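Local coordinates for cellulose binding domain-containing protein (Clostridium clariflavum, PDB 4B96), which probably binds cellulose through this calcium-bearing family 3b carbohydrate-binding module, the C-terminal part of a membrane-anchored biomass-sensing protein, at residues N11-I21 with W112-D120. Numbering follows the deposited sequence. Where two conformers were deposited one is given.
With CA (calcium ion), chain E.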
# COMPACT_ATOMS: atom_id res chain seq x y z
N ASN A 11 9.08 2.04 -16.19
CA ASN A 11 10.49 1.64 -16.35
C ASN A 11 10.83 1.38 -17.83
O ASN A 11 10.44 0.35 -18.41
CB ASN A 11 10.80 0.38 -15.53
CG ASN A 11 12.30 0.21 -15.21
OD1 ASN A 11 13.17 0.57 -16.03
ND2 ASN A 11 12.61 -0.36 -14.00
N GLU A 12 11.61 2.29 -18.41
CA GLU A 12 11.94 2.26 -19.82
C GLU A 12 12.82 1.08 -20.18
O GLU A 12 12.90 0.71 -21.34
CB GLU A 12 12.70 3.56 -20.20
CG GLU A 12 11.83 4.81 -20.15
CD GLU A 12 11.68 5.41 -18.74
OE1 GLU A 12 12.29 4.92 -17.78
OE2 GLU A 12 10.96 6.41 -18.60
N GLN A 13 13.50 0.51 -19.18
CA GLN A 13 14.36 -0.66 -19.38
C GLN A 13 13.67 -1.92 -18.90
O GLN A 13 13.79 -2.29 -17.71
CB GLN A 13 15.66 -0.55 -18.55
CG GLN A 13 16.44 0.76 -18.70
CD GLN A 13 17.27 0.79 -19.96
OE1 GLN A 13 17.47 -0.24 -20.59
NE2 GLN A 13 17.76 1.98 -20.32
N GLN A 14 12.99 -2.62 -19.80
CA GLN A 14 12.25 -3.79 -19.34
C GLN A 14 12.98 -5.11 -19.60
O GLN A 14 12.45 -6.16 -19.32
CB GLN A 14 10.83 -3.79 -19.90
CG GLN A 14 9.96 -2.77 -19.14
CD GLN A 14 8.53 -2.85 -19.54
OE1 GLN A 14 8.07 -3.86 -20.09
NE2 GLN A 14 7.78 -1.77 -19.25
N SER A 15 14.19 -5.05 -20.15
CA SER A 15 15.04 -6.27 -20.28
C SER A 15 15.49 -6.67 -18.87
O SER A 15 15.73 -5.81 -18.02
CB SER A 15 16.30 -5.95 -21.06
OG SER A 15 15.97 -5.78 -22.43
N LEU A 16 15.60 -7.98 -18.62
CA LEU A 16 16.01 -8.45 -17.30
C LEU A 16 17.45 -7.95 -17.00
O LEU A 16 17.75 -7.54 -15.89
CB LEU A 16 15.97 -9.99 -17.26
CG LEU A 16 14.57 -10.61 -17.35
CD1 LEU A 16 14.64 -12.05 -16.91
CD2 LEU A 16 13.59 -9.78 -16.44
N TYR A 17 18.34 -8.01 -17.99
CA TYR A 17 19.70 -7.48 -17.80
C TYR A 17 19.85 -6.08 -18.38
O TYR A 17 19.60 -5.88 -19.56
CB TYR A 17 20.71 -8.44 -18.42
CG TYR A 17 20.73 -9.77 -17.69
CD1 TYR A 17 21.45 -9.93 -16.53
CD2 TYR A 17 19.98 -10.86 -18.14
CE1 TYR A 17 21.48 -11.15 -15.83
CE2 TYR A 17 20.00 -12.09 -17.45
CZ TYR A 17 20.74 -12.22 -16.29
OH TYR A 17 20.77 -13.41 -15.58
N SER A 18 20.27 -5.12 -17.57
CA SER A 18 20.31 -3.75 -18.05
C SER A 18 21.42 -2.99 -17.34
O SER A 18 21.64 -3.20 -16.16
CB SER A 18 18.95 -3.08 -17.76
OG SER A 18 18.98 -1.71 -18.09
N LYS A 19 22.07 -2.06 -18.04
CA LYS A 19 23.09 -1.22 -17.40
C LYS A 19 22.48 -0.14 -16.53
O LYS A 19 23.17 0.42 -15.65
CB LYS A 19 24.03 -0.63 -18.42
CG LYS A 19 24.92 -1.72 -18.98
CD LYS A 19 26.00 -1.20 -19.93
CE LYS A 19 26.76 -2.34 -20.58
NZ LYS A 19 27.93 -1.74 -21.31
N ALA A 20 21.20 0.15 -16.72
CA ALA A 20 20.56 1.19 -15.95
C ALA A 20 19.25 0.66 -15.40
O ALA A 20 18.52 -0.10 -16.07
CB ALA A 20 20.35 2.46 -16.80
N ILE A 21 18.93 1.06 -14.17
CA ILE A 21 17.62 0.82 -13.64
C ILE A 21 16.88 2.17 -13.68
O ILE A 21 17.43 3.18 -13.24
CB ILE A 21 17.71 0.29 -12.18
CG1 ILE A 21 18.15 -1.19 -12.22
CG2 ILE A 21 16.30 0.43 -11.47
CD1 ILE A 21 18.45 -1.76 -10.78
N TRP A 112 29.67 0.37 -14.75
CA TRP A 112 28.88 0.16 -15.97
C TRP A 112 28.62 -1.31 -16.29
O TRP A 112 28.20 -1.63 -17.40
CB TRP A 112 29.56 0.85 -17.16
CG TRP A 112 29.53 2.32 -17.03
CD1 TRP A 112 30.56 3.17 -16.65
CD2 TRP A 112 28.39 3.14 -17.24
NE1 TRP A 112 30.11 4.47 -16.63
CE2 TRP A 112 28.78 4.49 -16.98
CE3 TRP A 112 27.06 2.87 -17.61
CZ2 TRP A 112 27.90 5.57 -17.11
CZ3 TRP A 112 26.18 3.94 -17.74
CH2 TRP A 112 26.61 5.29 -17.49
N THR A 113 28.77 -2.20 -15.33
CA THR A 113 28.35 -3.58 -15.53
C THR A 113 26.81 -3.65 -15.30
O THR A 113 26.21 -2.74 -14.74
CB THR A 113 29.16 -4.58 -14.69
OG1 THR A 113 29.01 -4.31 -13.28
CG2 THR A 113 30.65 -4.54 -15.12
N GLU A 114 26.19 -4.72 -15.79
CA GLU A 114 24.73 -4.83 -15.84
C GLU A 114 24.10 -5.28 -14.53
O GLU A 114 24.64 -6.16 -13.83
CB GLU A 114 24.31 -5.83 -16.93
CG GLU A 114 24.41 -5.27 -18.36
CD GLU A 114 24.00 -6.31 -19.43
OE1 GLU A 114 24.17 -7.54 -19.20
OE2 GLU A 114 23.50 -5.88 -20.49
N PHE A 115 22.94 -4.70 -14.23
CA PHE A 115 22.06 -5.26 -13.20
C PHE A 115 21.28 -6.46 -13.76
O PHE A 115 21.09 -6.57 -14.98
CB PHE A 115 20.99 -4.23 -12.79
CG PHE A 115 21.55 -3.01 -12.18
CD1 PHE A 115 22.00 -3.02 -10.86
CD2 PHE A 115 21.55 -1.80 -12.88
CE1 PHE A 115 22.49 -1.83 -10.25
CE2 PHE A 115 22.04 -0.62 -12.30
CZ PHE A 115 22.52 -0.62 -10.97
N ASN A 116 20.79 -7.33 -12.86
CA ASN A 116 19.77 -8.31 -13.17
C ASN A 116 18.53 -7.85 -12.43
O ASN A 116 18.48 -7.91 -11.18
CB ASN A 116 20.22 -9.70 -12.65
CG ASN A 116 19.09 -10.75 -12.75
OD1 ASN A 116 18.06 -10.54 -13.41
ND2 ASN A 116 19.27 -11.88 -12.06
N GLN A 117 17.54 -7.36 -13.15
CA GLN A 117 16.40 -6.75 -12.54
C GLN A 117 15.36 -7.77 -12.10
O GLN A 117 14.37 -7.40 -11.43
CB GLN A 117 15.73 -5.84 -13.56
CG GLN A 117 16.66 -4.76 -14.09
CD GLN A 117 15.86 -3.63 -14.79
OE1 GLN A 117 15.36 -2.76 -14.12
NE2 GLN A 117 15.76 -3.68 -16.11
N GLU A 118 15.57 -9.01 -12.48
CA GLU A 118 14.52 -10.03 -12.28
C GLU A 118 14.09 -10.22 -10.83
O GLU A 118 12.95 -10.58 -10.56
CB GLU A 118 14.92 -11.37 -12.88
CG GLU A 118 13.71 -12.33 -12.96
CD GLU A 118 14.04 -13.67 -13.63
OE1 GLU A 118 15.22 -14.13 -13.52
OE2 GLU A 118 13.11 -14.24 -14.26
N ASP A 119 15.02 -9.99 -9.89
CA ASP A 119 14.74 -10.23 -8.49
C ASP A 119 14.57 -8.91 -7.74
O ASP A 119 14.66 -8.88 -6.49
CB ASP A 119 15.90 -11.07 -7.92
CG ASP A 119 17.30 -10.43 -8.20
OD1 ASP A 119 17.41 -9.24 -8.66
OD2 ASP A 119 18.32 -11.14 -7.93
N ASP A 120 14.30 -7.82 -8.46
CA ASP A 120 14.16 -6.52 -7.81
C ASP A 120 12.70 -6.27 -7.47
O ASP A 120 11.80 -6.30 -8.36
CB ASP A 120 14.64 -5.38 -8.74
CG ASP A 120 16.12 -5.44 -9.04
OD1 ASP A 120 16.88 -6.19 -8.38
OD2 ASP A 120 16.56 -4.69 -9.95
CA CA E . 18.94 -7.36 -9.06
O HOH W 1 25.54 -0.14 -14.61
O HOH W 2 21.22 -7.05 -9.99
O HOH W 3 20.27 -9.49 -8.41
O HOH W 4 19.13 -5.08 -9.68
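Beside the calcium site of this CBM3 beta-sandwich, a two-stranded antiparallel ribbon joins Tyr-17 and Ser-18 to Phe-115 and Asn-116. Ser-18 and Phe-115 form its hydrogen-bonded pair, N of Phe-115 reaching O of Ser-18 at 2.8 Å. Just past the ribbon, N of Gln-117 gives an almost straight bond (177°) to O of Leu-16. The extended Gln-117 side chain enters the loop that precedes strand 17-18, where its NE2 donates to both O of Gln-13 and O of Ser-15, 2.9 Å each; the Ser-15 carbonyl is met nearly end-on, that of Gln-13 from above its plane. On the Phe-115 side, CD1 of Ile-21 sits over the ring centre, 3.7 Å from the centroid, a CH-pi contact. On the opposite face of the ribbon, CE1 of Tyr-17 lies 3.7 Å from CB of Asn-116, ring and amide planes 26° apart. With CG anti to the backbone N (chi1 171°), the Asn-116 amide extends alongside one ring face, OD1 toward the rim; this OD1 accepts from N of Glu-118 in an Asx turn. O of Asn-116 binds calcium at 2.2 Å, with OD1 of Asp-119 and Asp-120, backbone O of Lys-47 and three waters. Both side-chain bonds leave NE2, setting the buried Gln-117 amide's rotation and tying that loop to a metal-held segment.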